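Long-range contacts in putative cell filamentation protein (Bartonella quintana, PDB 4LU4), which probably acts as a Fic-domain transferase, a Bartonella effector translocated into host cells that is thought to modify target proteins, as many Fic enzymes do by AMP transfer: residues Ser181-Glu186 / Glu209-Pro214; Ala60-Ile65 / Arg164-Lys169. All coordinates share one frame; numbering follows the deposited sequence.

Overall arrangement
From the N terminus, the chain passes helix 30-48 and then reaches helix 59-70, which carries residues 60-65. Interaction 2 sets this helix against helix 159-173 and closes a loop of 98 residues, more than 40 of them helical. Beyond helix 159-173 the chain runs through strand 176-178 to residues 181-186. Interaction 1 then closes a shorter loop of 22 residues, mostly helices 185-197 and 202-211. The two loops follow one another and neither nest nor cross. The centres of interactions 1 and 2 lie about 18 Å apart, and their nearest atoms about 6 Å apart. Interaction 2 joins helices in the buried core, whereas interaction 1 joins a turn to a helix end at the surface.

Interaction 1 (Ser181-Glu186 / Glu209-Pro214); sequences SLITKE and EDITHP
His213 NE2 donates a hydrogen bond to the backbone Asp210 O at 2.9 Å, and Leu182 lies against this bonded pair. The Leu182 CD1 methyl is 3.4 Å from His213 NE2 and also reaches Asp210 O, at 3.7 Å. The N-H...O angle of the bond is 141°, so it is bent. The donor sits above the carbonyl plane, and the oxygen is tilted from the plane of the imidazole. This bond folds the ring back over the end of helix 202-211 and limits its rotation. The Leu182 and His213 side chains arrive from opposite directions, and the methyl meets the ring obliquely. Leu182 CG is anti to its own carbonyl carbon (chi1 -60°), and CD1 extends from there to the ring.

Beside this, Ile183 CD1 packs on Ile211 CG2 at 3.8 Å and on Asp210 CB at 4.1 Å. The two isoleucine side chains cross at about a right angle. The Asp210 carboxylate is engaged elsewhere: OD2 forms a salt bridge with Arg187. Thr184 OG1 accepts from the backbone N of the same Arg187 and so caps helix 185-197. Backbone hydrogen bonds join Ile211 with Asp179 and His213 with Lys177. The contact packs the turn before helix 185-197 on the junction where helix 202-211 passes into strand 212-214, which pairs antiparallel with strand 176-178.

Interaction 2 (Ala60-Ile65 / Arg164-Lys169); sequences AYLRTI and RMFMEK
Two helices meet in the buried core of the mainly helical Fic domain, helix 59-70 and helix 159-173. The second begins within the Fic signature HPFRKGNGR, and Leu62 also touches Pro154 and Phe155 of that motif. The short segments run at 114° to each other, with their axes 10.1 Å apart at closest approach. Phe166 fills much of the interface. Its CG is anti to the backbone N (chi1 -176°), which extends the ring from its own helix to the side chains of Tyr61 and Leu62. Leu62 CD2 comes within 3.5 Å of Phe166 CD2, and the two side chains cross at about a right angle. Tyr61 CD2 meets the same Phe166 atom obliquely. Ile65 CD1 lies near the plane of the Phe166 ring, at its edge, and rests 3.6 Å from Phe166 CA. Val145 and Leu149 of helix 135-152 also pack on Phe166.

Ile65 uses its other branch on Met165, with CG2 3.8 Å from Met165 CB. The Met165 chain then bends away. Lys169 CB lies at the edge of the Tyr61 ring. The Lys169 amine bonds the backbone oxygens of Glu51 and Phe48 and the Gln172 side chain. Its chain bends at chi2 and chi3, which wraps it round the phenol oxygen: Tyr61 OH is 3.3 Å from Lys169 CG and 3.4 Å from Lys169 CE.

Interaction 1 (Ser181-Glu186 / Glu209-Pro214)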
ATOM      1  N   SER A 181      13.374  -3.300   2.668  1.00 14.07           N
ATOM      2  CA  SER A 181      14.523  -2.645   3.261  1.00 14.78           C
ATOM      3  C   SER A 181      15.795  -2.862   2.445  1.00 15.39           C
ATOM      4  O   SER A 181      16.732  -2.136   2.648  1.00 14.34           O
ATOM      5  CB  SER A 181      14.758  -3.137   4.713  1.00 15.03           C
ATOM      6  OG  SER A 181      15.264  -4.469   4.765  1.00 15.03           O
ATOM      7  N   LEU A 182      15.800  -3.815   1.498  1.00 15.62           N
ATOM      8  CA  LEU A 182      16.996  -4.101   0.664  1.00 16.76           C
ATOM      9  C   LEU A 182      17.244  -3.070  -0.408  1.00 19.72           C
ATOM     10  O   LEU A 182      18.335  -3.017  -0.961  1.00 22.03           O
ATOM     11  CB  LEU A 182      16.910  -5.504   0.019  1.00 15.86           C
ATOM     12  CG  LEU A 182      16.824  -6.598   1.074  1.00 15.87           C
ATOM     13  CD1 LEU A 182      16.583  -8.011   0.550  1.00 16.07           C
ATOM     14  CD2 LEU A 182      18.012  -6.548   2.011  1.00 15.84           C
ATOM     15  N   ILE A 183      16.268  -2.194  -0.615  1.00 19.82           N
ATOM     16  CA  ILE A 183      16.137  -1.395  -1.789  1.00 22.27           C
ATOM     17  C   ILE A 183      16.084   0.098  -1.420  1.00 22.37           C
ATOM     18  O   ILE A 183      15.497   0.475  -0.403  1.00 22.74           O
ATOM     19  CB  ILE A 183      14.828  -1.936  -2.520  1.00 23.77           C
ATOM     20  CG1 ILE A 183      15.181  -2.530  -3.839  1.00 25.13           C
ATOM     21  CG2 ILE A 183      13.711  -0.956  -2.640  1.00 25.14           C
ATOM     22  CD1 ILE A 183      16.200  -3.600  -3.722  1.00 25.82           C
ATOM     23  N   THR A 184      16.697   0.954  -2.223  1.00 21.29           N
ATOM     24  CA  THR A 184      16.650   2.365  -1.904  1.00 21.04           C
ATOM     25  C   THR A 184      15.357   2.982  -2.446  1.00 21.05           C
ATOM     26  O   THR A 184      14.812   2.525  -3.435  1.00 16.94           O
ATOM     27  CB  THR A 184      17.795   3.198  -2.497  1.00 22.17           C
ATOM     28  OG1 THR A 184      17.630   3.247  -3.904  1.00 22.63           O
ATOM     29  CG2 THR A 184      19.236   2.652  -2.170  1.00 23.68           C
ATOM     30  N   LYS A 185      14.942   4.058  -1.782  1.00 22.22           N
ATOM     31  CA  LYS A 185      13.883   4.963  -2.253  1.00 24.57           C
ATOM     32  C   LYS A 185      14.042   5.395  -3.715  1.00 22.85           C
ATOM     33  O   LYS A 185      13.042   5.394  -4.428  1.00 21.67           O
ATOM     34  CB  LYS A 185      13.799   6.201  -1.350  1.00 27.00           C
ATOM     35  CG  LYS A 185      13.142   7.430  -1.963  1.00 31.35           C
ATOM     36  CD  LYS A 185      12.218   8.163  -0.985  1.00 35.68           C
ATOM     37  CE  LYS A 185      11.055   7.268  -0.568  1.00 38.42           C
ATOM     38  NZ  LYS A 185       9.770   8.046  -0.528  1.00 40.86           N
ATOM     39  N   GLU A 186      15.268   5.766  -4.118  1.00 22.37           N
ATOM     40  CA  GLU A 186      15.563   6.258  -5.477  1.00 23.98           C
ATOM     41  C   GLU A 186      15.298   5.158  -6.507  1.00 21.08           C
ATOM     42  O   GLU A 186      14.871   5.410  -7.639  1.00 19.50           O
ATOM     43  CB  GLU A 186      17.017   6.721  -5.659  1.00 27.05           C
ATOM     44  CG  GLU A 186      17.358   8.204  -5.519  1.00 32.02           C
ATOM     45  CD  GLU A 186      18.881   8.474  -5.749  1.00 36.76           C
ATOM     46  OE1 GLU A 186      19.710   7.549  -5.596  1.00 38.18           O
ATOM     47  OE2 GLU A 186      19.276   9.611  -6.088  1.00 44.01           O
ATOM     48  N   GLU A 209      12.965  -9.353  -7.911  1.00 12.59           N
ATOM     49  CA  GLU A 209      13.901 -10.472  -7.821  1.00 13.56           C
ATOM     50  C   GLU A 209      14.911 -10.257  -6.720  1.00 13.24           C
ATOM     51  O   GLU A 209      15.394 -11.204  -6.071  1.00 13.08           O
ATOM     52  CB  GLU A 209      14.643 -10.657  -9.142  1.00 15.15           C
ATOM     53  CG  GLU A 209      13.785 -11.273 -10.218  1.00 16.66           C
ATOM     54  CD  GLU A 209      14.626 -11.678 -11.387  1.00 20.16           C
ATOM     55  OE1 GLU A 209      15.817 -11.262 -11.454  1.00 20.84           O
ATOM     56  OE2 GLU A 209      14.098 -12.417 -12.236  1.00 23.57           O
ATOM     57  N   ASP A 210      15.277  -8.998  -6.529  1.00 13.26           N
ATOM     58  CA  ASP A 210      16.197  -8.632  -5.433  1.00 13.28           C
ATOM     59  C   ASP A 210      15.549  -8.665  -4.047  1.00 12.81           C
ATOM     60  O   ASP A 210      16.257  -8.765  -3.050  1.00 12.38           O
ATOM     61  CB  ASP A 210      16.718  -7.223  -5.674  1.00 13.77           C
ATOM     62  CG  ASP A 210      17.757  -7.175  -6.781  1.00 15.12           C
ATOM     63  OD1 ASP A 210      18.134  -8.278  -7.218  1.00 16.27           O
ATOM     64  OD2 ASP A 210      18.093  -6.066  -7.259  1.00 15.80           O
ATOM     65  N   ILE A 211      14.218  -8.480  -3.963  1.00 11.95           N
ATOM     66  CA  ILE A 211      13.551  -8.502  -2.638  1.00 11.70           C
ATOM     67  C   ILE A 211      12.717  -9.714  -2.268  1.00 11.07           C
ATOM     68  O   ILE A 211      12.216  -9.731  -1.142  1.00 11.40           O
ATOM     69  CB  ILE A 211      12.685  -7.211  -2.337  1.00 10.95           C
ATOM     70  CG1 ILE A 211      11.441  -7.143  -3.178  1.00 10.87           C
ATOM     71  CG2 ILE A 211      13.512  -5.973  -2.538  1.00 10.95           C
ATOM     72  CD1 ILE A 211      10.550  -5.963  -2.789  1.00 10.60           C
ATOM     73  N   THR A 212      12.596 -10.704  -3.159  1.00 11.03           N
ATOM     74  CA  THR A 212      11.857 -11.933  -2.930  1.00 11.11           C
ATOM     75  C   THR A 212      12.760 -13.125  -2.525  1.00 11.97           C
ATOM     76  O   THR A 212      13.511 -13.637  -3.360  1.00 12.20           O
ATOM     77  CB  THR A 212      11.062 -12.303  -4.222  1.00 11.27           C
ATOM     78  OG1 THR A 212      10.239 -11.206  -4.613  1.00 10.31           O
ATOM     79  CG2 THR A 212      10.221 -13.545  -4.040  1.00 11.47           C
ATOM     80  N   HIS A 213      12.664 -13.581  -1.268  1.00 12.21           N
ATOM     81  CA  HIS A 213      13.590 -14.598  -0.689  1.00 13.12           C
ATOM     82  C   HIS A 213      12.826 -15.768  -0.111  1.00 14.22           C
ATOM     83  O   HIS A 213      11.879 -15.549   0.659  1.00 14.34           O
ATOM     84  CB  HIS A 213      14.499 -13.933   0.362  1.00 12.78           C
ATOM     85  CG  HIS A 213      15.270 -12.795  -0.213  1.00 12.19           C
ATOM     86  ND1 HIS A 213      16.441 -12.985  -0.923  1.00 12.34           N
ATOM     87  CD2 HIS A 213      14.950 -11.494  -0.358  1.00 12.06           C
ATOM     88  CE1 HIS A 213      16.830 -11.842  -1.435  1.00 12.12           C
ATOM     89  NE2 HIS A 213      15.938 -10.921  -1.119  1.00 11.74           N
ATOM     90  N   PRO A 214      13.174 -16.998  -0.522  1.00 15.74           N
ATOM     91  CA  PRO A 214      12.454 -18.233  -0.175  1.00 17.39           C
ATOM     92  C   PRO A 214      12.601 -18.365   1.324  1.00 19.69           C
ATOM     93  O   PRO A 214      13.677 -18.030   1.825  1.00 20.10           O
ATOM     94  CB  PRO A 214      13.174 -19.335  -1.016  1.00 18.38           C
ATOM     95  CG  PRO A 214      14.529 -18.736  -1.367  1.00 18.11           C
ATOM     96  CD  PRO A 214      14.284 -17.250  -1.469  1.00 17.01           C
TER

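Interaction 2 (Ala60-Ile65 / Arg164-Lys169)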
ATOM      1  N   ALA A  60     -11.130  -4.895   0.074  1.00 12.04           N
ATOM      2  CA  ALA A  60     -11.415  -5.043   1.519  1.00 11.88           C
ATOM      3  C   ALA A  60     -10.145  -5.353   2.325  1.00 11.24           C
ATOM      4  O   ALA A  60      -9.895  -4.784   3.375  1.00 10.71           O
ATOM      5  CB  ALA A  60     -12.462  -6.121   1.760  1.00 12.65           C
ATOM      6  N   TYR A  61      -9.303  -6.229   1.820  1.00 11.51           N
ATOM      7  CA  TYR A  61      -8.049  -6.504   2.520  1.00 11.59           C
ATOM      8  C   TYR A  61      -7.110  -5.322   2.605  1.00 11.43           C
ATOM      9  O   TYR A  61      -6.512  -5.033   3.655  1.00 10.83           O
ATOM     10  CB  TYR A  61      -7.352  -7.674   1.908  1.00 11.57           C
ATOM     11  CG  TYR A  61      -6.188  -8.188   2.740  1.00 11.84           C
ATOM     12  CD1 TYR A  61      -6.366  -8.525   4.104  1.00 12.47           C
ATOM     13  CD2 TYR A  61      -4.909  -8.405   2.159  1.00 11.87           C
ATOM     14  CE1 TYR A  61      -5.304  -9.052   4.865  1.00 12.62           C
ATOM     15  CE2 TYR A  61      -3.840  -8.944   2.928  1.00 11.95           C
ATOM     16  CZ  TYR A  61      -4.044  -9.216   4.263  1.00 12.65           C
ATOM     17  OH  TYR A  61      -3.021  -9.761   5.023  1.00 13.28           O
ATOM     18  N   LEU A  62      -6.944  -4.633   1.488  1.00 11.53           N
ATOM     19  CA  LEU A  62      -6.208  -3.365   1.544  1.00 11.60           C
ATOM     20  C   LEU A  62      -6.753  -2.377   2.591  1.00 10.94           C
ATOM     21  O   LEU A  62      -5.977  -1.733   3.272  1.00 10.13           O
ATOM     22  CB  LEU A  62      -6.224  -2.665   0.207  1.00 11.93           C
ATOM     23  CG  LEU A  62      -5.090  -2.581  -0.815  1.00 13.49           C
ATOM     24  CD1 LEU A  62      -5.345  -1.218  -1.538  1.00 13.80           C
ATOM     25  CD2 LEU A  62      -3.660  -2.646  -0.368  1.00 12.03           C
ATOM     26  N   ARG A  63      -8.083  -2.275   2.706  1.00 11.05           N
ATOM     27  CA  ARG A  63      -8.706  -1.429   3.722  1.00 10.85           C
ATOM     28  C   ARG A  63      -8.343  -1.946   5.104  1.00 10.08           C
ATOM     29  O   ARG A  63      -8.068  -1.194   5.995  1.00  9.50           O
ATOM     30  CB  ARG A  63     -10.228  -1.430   3.594  1.00 12.40           C
ATOM     31  CG  ARG A  63     -10.759  -0.509   2.532  1.00 14.19           C
ATOM     32  CD  ARG A  63     -12.307  -0.436   2.554  1.00 16.24           C
ATOM     33  NE  ARG A  63     -12.680   0.368   1.413  1.00 18.36           N
ATOM     34  CZ  ARG A  63     -13.005  -0.073   0.187  1.00 20.69           C
ATOM     35  NH1 ARG A  63     -13.181  -1.381  -0.105  1.00 21.06           N
ATOM     36  NH2 ARG A  63     -13.261   0.852  -0.755  1.00 22.30           N
ATOM     37  N   THR A  64      -8.324  -3.262   5.269  1.00  9.90           N
ATOM     38  CA  THR A  64      -7.955  -3.862   6.558  1.00  9.81           C
ATOM     39  C   THR A  64      -6.514  -3.491   6.976  1.00  9.59           C
ATOM     40  O   THR A  64      -6.270  -3.138   8.127  1.00  9.82           O
ATOM     41  CB  THR A  64      -8.171  -5.348   6.499  1.00 10.13           C
ATOM     42  OG1 THR A  64      -9.592  -5.594   6.559  1.00 10.26           O
ATOM     43  CG2 THR A  64      -7.404  -6.095   7.683  1.00 10.66           C
ATOM     44  N   ILE A  65      -5.585  -3.547   6.023  1.00  9.25           N
ATOM     45  CA  ILE A  65      -4.172  -3.239   6.232  1.00  9.34           C
ATOM     46  C   ILE A  65      -4.034  -1.761   6.605  1.00  9.21           C
ATOM     47  O   ILE A  65      -3.479  -1.391   7.618  1.00  9.14           O
ATOM     48  CB  ILE A  65      -3.328  -3.527   4.965  1.00  9.10           C
ATOM     49  CG1 ILE A  65      -3.182  -5.033   4.684  1.00  9.39           C
ATOM     50  CG2 ILE A  65      -1.902  -2.954   5.174  1.00  9.06           C
ATOM     51  CD1 ILE A  65      -2.637  -5.374   3.295  1.00  9.25           C
ATOM     52  N   ARG A 164       3.157  -1.953   0.391  1.00  9.08           N
ATOM     53  CA  ARG A 164       4.297  -2.822   0.759  1.00  9.98           C
ATOM     54  C   ARG A 164       3.848  -3.975   1.651  1.00  9.82           C
ATOM     55  O   ARG A 164       4.210  -5.168   1.425  1.00 10.11           O
ATOM     56  CB  ARG A 164       5.423  -2.046   1.459  1.00 10.85           C
ATOM     57  CG  ARG A 164       6.301  -1.152   0.535  1.00 12.64           C
ATOM     58  CD  ARG A 164       7.270  -0.362   1.480  1.00 14.54           C
ATOM     59  NE  ARG A 164       7.119   0.922   1.014  1.00 17.75           N
ATOM     60  CZ  ARG A 164       6.866   2.022   1.640  1.00 17.90           C
ATOM     61  NH1 ARG A 164       6.987   2.215   2.924  1.00 18.22           N
ATOM     62  NH2 ARG A 164       6.663   3.007   0.830  1.00 22.69           N
ATOM     63  N   MET A 165       2.996  -3.645   2.610  1.00  9.21           N
ATOM     64  CA  MET A 165       2.446  -4.653   3.492  1.00  9.49           C
ATOM     65  C   MET A 165       1.574  -5.667   2.726  1.00  8.99           C
ATOM     66  O   MET A 165       1.733  -6.872   2.949  1.00  8.72           O
ATOM     67  CB  MET A 165       1.681  -4.071   4.725  1.00 10.08           C
ATOM     68  CG  MET A 165       1.203  -5.189   5.629  1.00 10.38           C
ATOM     69  SD  MET A 165       2.508  -6.206   6.372  1.00 11.95           S
ATOM     70  CE  MET A 165       3.262  -5.060   7.490  1.00 11.63           C
ATOM     71  N   PHE A 166       0.734  -5.205   1.836  1.00  8.26           N
ATOM     72  CA  PHE A 166      -0.040  -6.122   0.935  1.00  8.43           C
ATOM     73  C   PHE A 166       0.925  -7.102   0.236  1.00  8.79           C
ATOM     74  O   PHE A 166       0.697  -8.340   0.241  1.00  9.20           O
ATOM     75  CB  PHE A 166      -0.869  -5.280  -0.028  1.00  8.22           C
ATOM     76  CG  PHE A 166      -1.795  -6.029  -0.977  1.00  8.41           C
ATOM     77  CD1 PHE A 166      -1.318  -6.559  -2.153  1.00  8.37           C
ATOM     78  CD2 PHE A 166      -3.163  -6.087  -0.724  1.00  8.34           C
ATOM     79  CE1 PHE A 166      -2.174  -7.163  -3.082  1.00  8.78           C
ATOM     80  CE2 PHE A 166      -4.030  -6.675  -1.619  1.00  8.71           C
ATOM     81  CZ  PHE A 166      -3.539  -7.252  -2.796  1.00  8.86           C
ATOM     82  N   MET A 167       2.031  -6.572  -0.281  1.00  8.65           N
ATOM     83  CA  MET A 167       2.999  -7.443  -0.920  1.00  9.20           C
ATOM     84  C   MET A 167       3.661  -8.424   0.066  1.00  9.14           C
ATOM     85  O   MET A 167       3.890  -9.555  -0.273  1.00  9.54           O
ATOM     86  CB  MET A 167       4.049  -6.660  -1.695  1.00  9.20           C
ATOM     87  CG  MET A 167       3.527  -5.623  -2.690  1.00  9.41           C
ATOM     88  SD  MET A 167       2.384  -6.287  -3.902  1.00  9.98           S
ATOM     89  CE  MET A 167       3.391  -7.648  -4.554  1.00 10.18           C
ATOM     90  N   GLU A 168       3.984  -7.991   1.259  1.00  9.26           N
ATOM     91  CA  GLU A 168       4.565  -8.870   2.225  1.00  9.82           C
ATOM     92  C   GLU A 168       3.672 -10.069   2.550  1.00  9.89           C
ATOM     93  O   GLU A 168       4.143 -11.188   2.723  1.00  9.60           O
ATOM     94  CB  GLU A 168       4.893  -8.120   3.508  1.00 10.29           C
ATOM     95  CG  GLU A 168       6.135  -7.259   3.425  1.00 11.02           C
ATOM     96  CD  GLU A 168       6.610  -6.833   4.839  1.00 12.60           C
ATOM     97  OE1 GLU A 168       6.550  -7.666   5.796  1.00 12.72           O
ATOM     98  OE2 GLU A 168       7.069  -5.681   4.978  1.00 12.52           O
ATOM     99  N   LYS A 169       2.389  -9.798   2.676  1.00  9.85           N
ATOM    100  CA  LYS A 169       1.408 -10.824   3.036  1.00 10.42           C
ATOM    101  C   LYS A 169       1.135 -11.834   1.857  1.00 10.78           C
ATOM    102  O   LYS A 169       0.972 -13.001   2.068  1.00 10.90           O
ATOM    103  CB  LYS A 169       0.106 -10.160   3.464  1.00 10.21           C
ATOM    104  CG  LYS A 169       0.229  -9.182   4.668  1.00 10.16           C
ATOM    105  CD  LYS A 169       0.802  -9.827   5.950  1.00 10.66           C
ATOM    106  CE  LYS A 169      -0.188 -10.881   6.495  1.00 11.35           C
ATOM    107  NZ  LYS A 169       0.340 -11.544   7.702  1.00 11.82           N
TER